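Local coordinates for protein cytochrome C3, A dimeric class III c-type cytochrome (Desulfovibrio gigas, PDB 1GYO) that probably transfers electrons, as a dimer whose subunits each hold four covalently bound haems c, at the heme c site. Residues are numbered along the deposited sequence; one frame, centred on the assembly and turned at random.

The heme c site. Residues 9, 18, 21, 24, 26, 30-31, 34, 59, 68-69, 72-73, 80-81, 83-84, 93-96, 99, 103-104. With HEC (heme c), chain B; HEC (heme c), chain C.
Two bis-histidine haems c share this site. At one propionate of HEC (chain C), Arg59, bent at chi3, presents a side edge of its guanidinium: NE donates to O2A of that haem at 2.9 Å, almost straight (175° at H), and NH2 forms a salt bridge to its O1A at 2.8 Å. Both oxygens lie near the guanidinium plane, so the two bonds should fix the carboxylate's rotation. A water held by His18 N joins O1A to O2D of the second propionate. There, Phe21 O lies 2.6 Å from O1D of HEC (chain C), suggesting that this acid carries a proton.

Over the macrocycle, Trp72 stacks its five-membered ring on pyrrole D, planes 6° apart, whereas Tyr69 meets pyrrole A edge-on. His73 and His104 bind the iron through NE2 from opposite faces, 179° apart. Tyr69 O accepts His73 ND1 on a lone pair at 2.8 Å, fixing that imidazole's rotation; Phe21 CD2 sits over the centre of the His104 ring. Thioethers from Cys99 and Cys103 complete the CXXXCH attachment.

CBC of HEC (chain C) comes within 3.5 Å of ND1 of His84, whose NE2 is the proximal ligand of HEC (chain B), while Trp72 CE3 lies 3.9 Å from CBB of that haem. Cys80, Cys83 and His84 form its CXXCH motif, with His31 as the distal ligand. His84 ND1 donates to Pro96 O from above the carbonyl plane, and Cys80 O and Gly95 CA cover opposite imidazole faces. Pro96 CD rests on pyrrole A of HEC (chain B), whose propionates, at the far end, lie near the poorly ordered Lys30 and Gln93.

These edge contacts, with FE of HEC (chain B) 12.2 Å from FE of HEC (chain C), probably favour electron exchange within the subunit.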
loop_
_atom_site.group_PDB
_atom_site.type_symbol
_atom_site.label_atom_id
_atom_site.label_comp_id
_atom_site.label_asym_id
_atom_site.label_seq_id
_atom_site.Cartn_x
_atom_site.Cartn_y
_atom_site.Cartn_z
ATOM N N ILE A 9 -13.498 -11.019 7.881
ATOM C CA ILE A 9 -12.843 -10.909 9.136
ATOM C C ILE A 9 -13.652 -11.748 10.150
ATOM O O ILE A 9 -14.858 -11.577 10.230
ATOM C CB ILE A 9 -12.715 -9.455 9.592
ATOM C CG1 ILE A 9 -12.167 -8.535 8.519
ATOM C CG2 ILE A 9 -11.841 -9.392 10.876
ATOM C CD1 ILE A 9 -12.305 -7.047 8.868
ATOM N N HIS A 18 -17.890 -15.609 17.337
ATOM C CA HIS A 18 -18.986 -15.142 18.168
ATOM C C HIS A 18 -20.296 -15.637 17.616
ATOM O O HIS A 18 -20.421 -15.667 16.377
ATOM C CB HIS A 18 -18.943 -13.622 18.200
ATOM C CG HIS A 18 -19.801 -13.107 19.282
ATOM N ND1 HIS A 18 -21.148 -12.965 19.120
ATOM C CD2 HIS A 18 -19.470 -12.767 20.560
ATOM C CE1 HIS A 18 -21.623 -12.526 20.295
ATOM N NE2 HIS A 18 -20.641 -12.397 21.155
ATOM N N PHE A 21 -22.156 -12.054 16.283
ATOM C CA PHE A 21 -21.359 -11.002 15.704
ATOM C C PHE A 21 -20.084 -11.577 15.067
ATOM O O PHE A 21 -19.021 -10.975 15.154
ATOM C CB PHE A 21 -21.003 -9.986 16.803
ATOM C CG PHE A 21 -22.179 -9.167 17.249
ATOM C CD1 PHE A 21 -23.068 -9.661 18.170
ATOM C CD2 PHE A 21 -22.420 -7.902 16.743
ATOM C CE1 PHE A 21 -24.163 -8.919 18.550
ATOM C CE2 PHE A 21 -23.514 -7.181 17.089
ATOM C CZ PHE A 21 -24.377 -7.683 18.020
ATOM N N VAL A 24 -17.387 -10.243 9.658
ATOM C CA VAL A 24 -17.585 -8.913 9.072
ATOM C C VAL A 24 -16.791 -8.826 7.768
ATOM O O VAL A 24 -15.621 -9.209 7.743
ATOM C CB VAL A 24 -17.084 -7.792 10.013
ATOM C CG1 VAL A 24 -17.055 -6.448 9.331
ATOM C CG2 VAL A 24 -17.921 -7.797 11.307
ATOM N N MET A 26 -14.971 -6.594 4.830
ATOM C CA MET A 26 -14.414 -5.285 4.588
ATOM C C MET A 26 -13.875 -5.229 3.174
ATOM O O MET A 26 -13.239 -6.162 2.685
ATOM C CB MET A 26 -13.241 -4.987 5.516
ATOM C CG MET A 26 -12.796 -3.541 5.536
ATOM S SD MET A 26 -11.038 -3.317 5.838
ATOM C CE MET A 26 -10.451 -3.783 4.266
ATOM N N LYS A 30 -13.402 -0.134 -1.350
ATOM C CA LYS A 30 -14.133 0.991 -0.798
ATOM C C LYS A 30 -13.260 1.890 0.060
ATOM O O LYS A 30 -13.524 3.087 0.188
ATOM C CB LYS A 30 -15.339 0.516 0.038
ATOM C CG LYS A 30 -16.450 -0.074 -0.785
ATOM C CD LYS A 30 -17.116 1.000 -1.660
ATOM C CE LYS A 30 -18.318 0.486 -2.417
ATOM N NZ LYS A 30 -19.188 1.618 -2.932
ATOM N N HIS A 31 -12.199 1.293 0.641
ATOM C CA HIS A 31 -11.235 2.019 1.443
ATOM C C HIS A 31 -10.009 2.478 0.666
ATOM O O HIS A 31 -8.969 2.803 1.262
ATOM C CB HIS A 31 -10.798 1.220 2.655
ATOM C CG HIS A 31 -11.924 1.051 3.647
ATOM N ND1 HIS A 31 -12.750 -0.007 3.676
ATOM C CD2 HIS A 31 -12.294 1.802 4.712
ATOM C CE1 HIS A 31 -13.606 0.113 4.691
ATOM N NE2 HIS A 31 -13.376 1.229 5.351
ATOM N N VAL A 34 -7.975 5.520 1.855
ATOM C CA VAL A 34 -7.469 5.456 3.216
ATOM C C VAL A 34 -6.077 4.817 3.121
ATOM O O VAL A 34 -5.936 3.750 2.521
ATOM C CB VAL A 34 -8.387 4.628 4.111
ATOM C CG1 VAL A 34 -7.810 4.490 5.520
ATOM C CG2 VAL A 34 -9.820 5.206 4.110
ATOM N N ARG A 59 -9.548 -12.462 23.855
ATOM C CA ARG A 59 -10.994 -12.261 23.873
ATOM C C ARG A 59 -11.523 -12.363 25.284
ATOM O O ARG A 59 -12.746 -12.434 25.469
ATOM C CB ARG A 59 -11.659 -13.275 22.931
ATOM C CG ARG A 59 -11.286 -12.987 21.474
ATOM C CD ARG A 59 -11.599 -14.192 20.619
ATOM N NE ARG A 59 -13.007 -14.254 20.236
ATOM C CZ ARG A 59 -13.613 -15.309 19.741
ATOM N NH1 ARG A 59 -13.000 -16.495 19.629
ATOM N NH2 ARG A 59 -14.877 -15.238 19.359
ATOM N N PHE A 68 -8.545 -8.455 20.905
ATOM C CA PHE A 68 -9.332 -8.585 19.684
ATOM C C PHE A 68 -10.380 -7.495 19.563
ATOM O O PHE A 68 -10.450 -6.807 18.530
ATOM C CB PHE A 68 -9.977 -9.980 19.671
ATOM C CG PHE A 68 -10.723 -10.308 18.414
ATOM C CD1 PHE A 68 -10.047 -10.619 17.258
ATOM C CD2 PHE A 68 -12.111 -10.325 18.408
ATOM C CE1 PHE A 68 -10.729 -10.977 16.115
ATOM C CE2 PHE A 68 -12.807 -10.690 17.253
ATOM C CZ PHE A 68 -12.115 -11.032 16.106
ATOM N N TYR A 69 -11.220 -7.308 20.576
ATOM C CA TYR A 69 -12.335 -6.362 20.433
ATOM C C TYR A 69 -11.873 -4.941 20.124
ATOM O O TYR A 69 -12.478 -4.240 19.297
ATOM C CB TYR A 69 -13.209 -6.363 21.670
ATOM C CG TYR A 69 -14.551 -5.688 21.496
ATOM C CD1 TYR A 69 -15.626 -6.403 20.967
ATOM C CD2 TYR A 69 -14.796 -4.375 21.869
ATOM C CE1 TYR A 69 -16.853 -5.827 20.815
ATOM C CE2 TYR A 69 -16.014 -3.776 21.738
ATOM C CZ TYR A 69 -17.054 -4.509 21.195
ATOM O OH TYR A 69 -18.314 -3.956 21.053
ATOM N N TRP A 72 -11.182 -3.422 16.504
ATOM C CA TRP A 72 -12.289 -3.046 15.635
ATOM C C TRP A 72 -13.171 -1.951 16.195
ATOM O O TRP A 72 -13.874 -1.274 15.455
ATOM C CB TRP A 72 -13.131 -4.271 15.276
ATOM C CG TRP A 72 -12.362 -5.544 15.206
ATOM C CD1 TRP A 72 -12.382 -6.545 16.114
ATOM C CD2 TRP A 72 -11.428 -5.946 14.195
ATOM N NE1 TRP A 72 -11.539 -7.586 15.751
ATOM C CE2 TRP A 72 -10.943 -7.211 14.563
ATOM C CE3 TRP A 72 -10.962 -5.342 13.018
ATOM C CZ2 TRP A 72 -10.010 -7.924 13.791
ATOM C CZ3 TRP A 72 -10.042 -6.047 12.261
ATOM C CH2 TRP A 72 -9.575 -7.320 12.645
ATOM N N HIS A 73 -13.144 -1.808 17.528
ATOM C CA HIS A 73 -14.052 -0.939 18.292
ATOM C C HIS A 73 -13.277 -0.260 19.419
ATOM O O HIS A 73 -13.093 -0.815 20.496
ATOM C CB HIS A 73 -15.211 -1.693 18.925
ATOM C CG HIS A 73 -15.721 -2.886 18.226
ATOM N ND1 HIS A 73 -15.163 -4.129 18.350
ATOM C CD2 HIS A 73 -16.797 -3.065 17.438
ATOM C CE1 HIS A 73 -15.864 -4.993 17.637
ATOM N NE2 HIS A 73 -16.874 -4.374 17.047
ATOM N N CYS A 80 -12.019 0.268 13.180
ATOM C CA CYS A 80 -13.131 0.436 12.251
ATOM C C CYS A 80 -14.102 1.479 12.772
ATOM O O CYS A 80 -14.419 2.482 12.104
ATOM C CB CYS A 80 -13.884 -0.860 12.021
ATOM S SG CYS A 80 -12.951 -2.355 11.770
ATOM N N ARG A 81 -14.595 1.258 14.001
ATOM C CA ARG A 81 -15.649 2.166 14.499
ATOM C C ARG A 81 -15.058 3.496 14.900
ATOM O O ARG A 81 -15.741 4.540 14.775
ATOM C CB ARG A 81 -16.396 1.449 15.609
ATOM C CG ARG A 81 -17.678 2.103 16.016
ATOM C CD ARG A 81 -18.566 1.150 16.815
ATOM N NE ARG A 81 -19.830 1.782 17.140
ATOM C CZ ARG A 81 -20.091 2.470 18.234
ATOM N NH1 ARG A 81 -19.191 2.651 19.188
ATOM N NH2 ARG A 81 -21.319 3.011 18.374
ATOM N N CYS A 83 -12.448 5.192 13.590
ATOM C CA CYS A 83 -12.252 6.073 12.435
ATOM C C CYS A 83 -13.598 6.589 11.908
ATOM O O CYS A 83 -13.783 7.780 11.660
ATOM C CB CYS A 83 -11.499 5.324 11.339
ATOM S SG CYS A 83 -11.405 6.458 9.885
ATOM N N HIS A 84 -14.572 5.674 11.746
ATOM C CA HIS A 84 -15.852 6.155 11.214
ATOM C C HIS A 84 -16.461 7.210 12.140
ATOM O O HIS A 84 -16.962 8.218 11.662
ATOM C CB HIS A 84 -16.793 4.988 11.019
ATOM C CG HIS A 84 -16.367 3.956 10.011
ATOM N ND1 HIS A 84 -17.009 2.742 9.947
ATOM C CD2 HIS A 84 -15.406 3.914 9.055
ATOM C CE1 HIS A 84 -16.446 2.001 8.993
ATOM N NE2 HIS A 84 -15.478 2.663 8.422
ATOM N N GLN A 93 -17.566 12.003 4.640
ATOM C CA GLN A 93 -18.092 10.731 4.175
ATOM C C GLN A 93 -17.309 9.545 4.741
ATOM O O GLN A 93 -16.076 9.509 4.670
ATOM C CB GLN A 93 -17.978 10.663 2.645
ATOM C CG GLN A 93 -18.768 9.508 2.039
ATOM C CD GLN A 93 -18.901 9.591 0.538
ATOM O OE1 GLN A 93 -18.727 8.606 -0.191
ATOM N NE2 GLN A 93 -19.201 10.749 -0.032
ATOM N N THR A 94 -17.994 8.566 5.321
ATOM C CA THR A 94 -17.310 7.472 6.043
ATOM C C THR A 94 -18.228 6.281 6.156
ATOM O O THR A 94 -19.324 6.237 5.577
ATOM C CB THR A 94 -16.854 8.026 7.390
ATOM O OG1 THR A 94 -15.889 7.106 7.961
ATOM C CG2 THR A 94 -17.959 8.242 8.392
ATOM N N GLY A 95 -17.761 5.302 6.924
ATOM C CA GLY A 95 -18.462 4.055 7.123
ATOM C C GLY A 95 -19.420 4.050 8.296
ATOM O O GLY A 95 -19.606 5.045 8.981
ATOM N N PRO A 96 -20.049 2.901 8.501
ATOM C CA PRO A 96 -21.093 2.769 9.522
ATOM C C PRO A 96 -20.583 2.706 10.937
ATOM O O PRO A 96 -19.466 2.286 11.246
ATOM C CB PRO A 96 -21.789 1.442 9.163
ATOM C CG PRO A 96 -20.746 0.657 8.422
ATOM C CD PRO A 96 -19.925 1.668 7.685
ATOM N N CYS A 99 -24.193 -0.621 15.768
ATOM C CA CYS A 99 -23.704 -1.965 15.980
ATOM C C CYS A 99 -24.266 -2.962 14.971
ATOM O O CYS A 99 -23.579 -3.955 14.707
ATOM C CB CYS A 99 -24.025 -2.476 17.374
ATOM S SG CYS A 99 -23.368 -1.437 18.720
ATOM N N CYS A 103 -21.429 -3.459 9.159
ATOM C CA CYS A 103 -20.449 -4.456 9.526
ATOM C C CYS A 103 -21.103 -5.768 9.972
ATOM O O CYS A 103 -20.784 -6.825 9.466
ATOM C CB CYS A 103 -19.486 -3.917 10.615
ATOM S SG CYS A 103 -18.743 -2.375 10.071
ATOM N N HIS A 104 -22.037 -5.632 10.946
ATOM C CA HIS A 104 -22.750 -6.777 11.463
ATOM C C HIS A 104 -24.145 -6.854 10.878
ATOM O O HIS A 104 -25.102 -7.043 11.521
ATOM C CB HIS A 104 -22.812 -6.724 13.020
ATOM C CG HIS A 104 -21.447 -6.666 13.648
ATOM N ND1 HIS A 104 -20.566 -7.728 13.610
ATOM C CD2 HIS A 104 -20.816 -5.724 14.407
ATOM C CE1 HIS A 104 -19.474 -7.373 14.304
ATOM N NE2 HIS A 104 -19.578 -6.171 14.779
HETATM FE FE HEC B . -14.382 1.931 6.902
HETATM C CHA HEC B . -16.524 2.979 4.499
HETATM C CHB HEC B . -16.144 -0.975 7.186
HETATM C CHC HEC B . -12.058 0.718 8.965
HETATM C CHD HEC B . -12.722 4.856 6.729
HETATM N NA HEC B . -16.062 1.193 6.085
HETATM C C1A HEC B . -16.830 1.768 5.087
HETATM C C2A HEC B . -17.977 0.945 4.786
HETATM C C3A HEC B . -17.899 -0.148 5.586
HETATM C C4A HEC B . -16.687 -0.020 6.347
HETATM C CMA HEC B . -18.855 -1.312 5.665
HETATM C CAA HEC B . -19.007 1.260 3.740
HETATM C CBA HEC B . -18.623 0.714 2.370
HETATM C CGA HEC B . -18.790 -0.786 2.234
HETATM O O1A HEC B . -19.935 -1.251 2.191
HETATM O O2A HEC B . -17.762 -1.491 2.187
HETATM N NB HEC B . -14.127 0.194 7.849
HETATM C C1B HEC B . -14.946 -0.920 7.860
HETATM C C2B HEC B . -14.380 -1.968 8.674
HETATM C C3B HEC B . -13.207 -1.499 9.163
HETATM C C4B HEC B . -13.059 -0.149 8.666
HETATM C CMB HEC B . -15.001 -3.321 8.877
HETATM C CAB HEC B . -12.225 -2.161 10.093
HETATM C CBB HEC B . -11.687 -3.497 9.651
HETATM N NC HEC B . -12.744 2.662 7.721
HETATM C C1C HEC B . -11.902 2.027 8.618
HETATM C C2C HEC B . -10.899 2.927 9.131
HETATM C C3C HEC B . -11.097 4.115 8.516
HETATM C C4C HEC B . -12.224 3.937 7.611
HETATM C CMC HEC B . -9.896 2.543 10.192
HETATM C CAC HEC B . -10.414 5.431 8.723
HETATM C CBC HEC B . -8.960 5.444 9.092
HETATM N ND HEC B . -14.612 3.604 5.862
HETATM C C1D HEC B . -13.781 4.703 5.853
HETATM C C2D HEC B . -14.148 5.636 4.818
HETATM C C3D HEC B . -15.237 5.118 4.205
HETATM C C4D HEC B . -15.522 3.855 4.832
HETATM C CMD HEC B . -13.415 6.923 4.524
HETATM C CAD HEC B . -16.058 5.726 3.095
HETATM C CBD HEC B . -15.616 5.261 1.727
HETATM C CGD HEC B . -16.340 6.038 0.619
HETATM O O1D HEC B . -17.472 5.666 0.307
HETATM O O2D HEC B . -15.773 7.030 0.143
HETATM FE FE HEC C . -18.236 -5.259 15.927
HETATM C CHA HEC C . -16.424 -8.148 16.079
HETATM C CHB HEC C . -19.929 -6.169 18.675
HETATM C CHC HEC C . -19.959 -2.331 15.830
HETATM C CHD HEC C . -16.642 -4.408 13.095
HETATM N NA HEC C . -18.212 -6.863 17.102
HETATM C C1A HEC C . -17.407 -7.980 17.039
HETATM C C2A HEC C . -17.741 -8.923 18.072
HETATM C C3A HEC C . -18.752 -8.372 18.791
HETATM C C4A HEC C . -19.031 -7.086 18.197
HETATM C CMA HEC C . -19.493 -8.950 19.967
HETATM C CAA HEC C . -17.118 -10.280 18.240
HETATM C CBA HEC C . -16.044 -10.331 19.294
HETATM C CGA HEC C . -15.450 -11.702 19.507
HETATM O O1A HEC C . -15.775 -12.636 18.764
HETATM O O2A HEC C . -14.632 -11.857 20.448
HETATM N NB HEC C . -19.661 -4.401 17.039
HETATM C C1B HEC C . -20.190 -4.902 18.207
HETATM C C2B HEC C . -21.046 -3.923 18.850
HETATM C C3B HEC C . -20.999 -2.811 18.072
HETATM C C4B HEC C . -20.180 -3.131 16.925
HETATM C CMB HEC C . -21.739 -4.159 20.161
HETATM C CAB HEC C . -21.559 -1.440 18.347
HETATM C CBB HEC C . -20.867 -0.752 19.525
HETATM N NC HEC C . -18.316 -3.700 14.690
HETATM C C1C HEC C . -19.163 -2.602 14.742
HETATM C C2C HEC C . -19.048 -1.793 13.557
HETATM C C3C HEC C . -18.079 -2.363 12.794
HETATM C C4C HEC C . -17.633 -3.547 13.502
HETATM C CMC HEC C . -19.893 -0.563 13.291
HETATM C CAC HEC C . -17.572 -1.936 11.453
HETATM C CBC HEC C . -17.294 -0.440 11.298
HETATM N ND HEC C . -16.785 -6.096 14.848
HETATM C C1D HEC C . -16.213 -5.566 13.691
HETATM C C2D HEC C . -15.153 -6.413 13.217
HETATM C C3D HEC C . -15.106 -7.491 14.045
HETATM C C4D HEC C . -16.112 -7.291 15.056
HETATM C CMD HEC C . -14.291 -6.132 12.010
HETATM C CAD HEC C . -14.169 -8.665 13.960
HETATM C CBD HEC C . -14.745 -9.829 13.172
HETATM C CGD HEC C . -15.845 -10.555 13.920
HETATM O O1D HEC C . -17.031 -10.299 13.544
HETATM O O2D HEC C . -15.558 -11.305 14.845
HETATM O O HOH W 1 -16.015 -13.752 16.236
#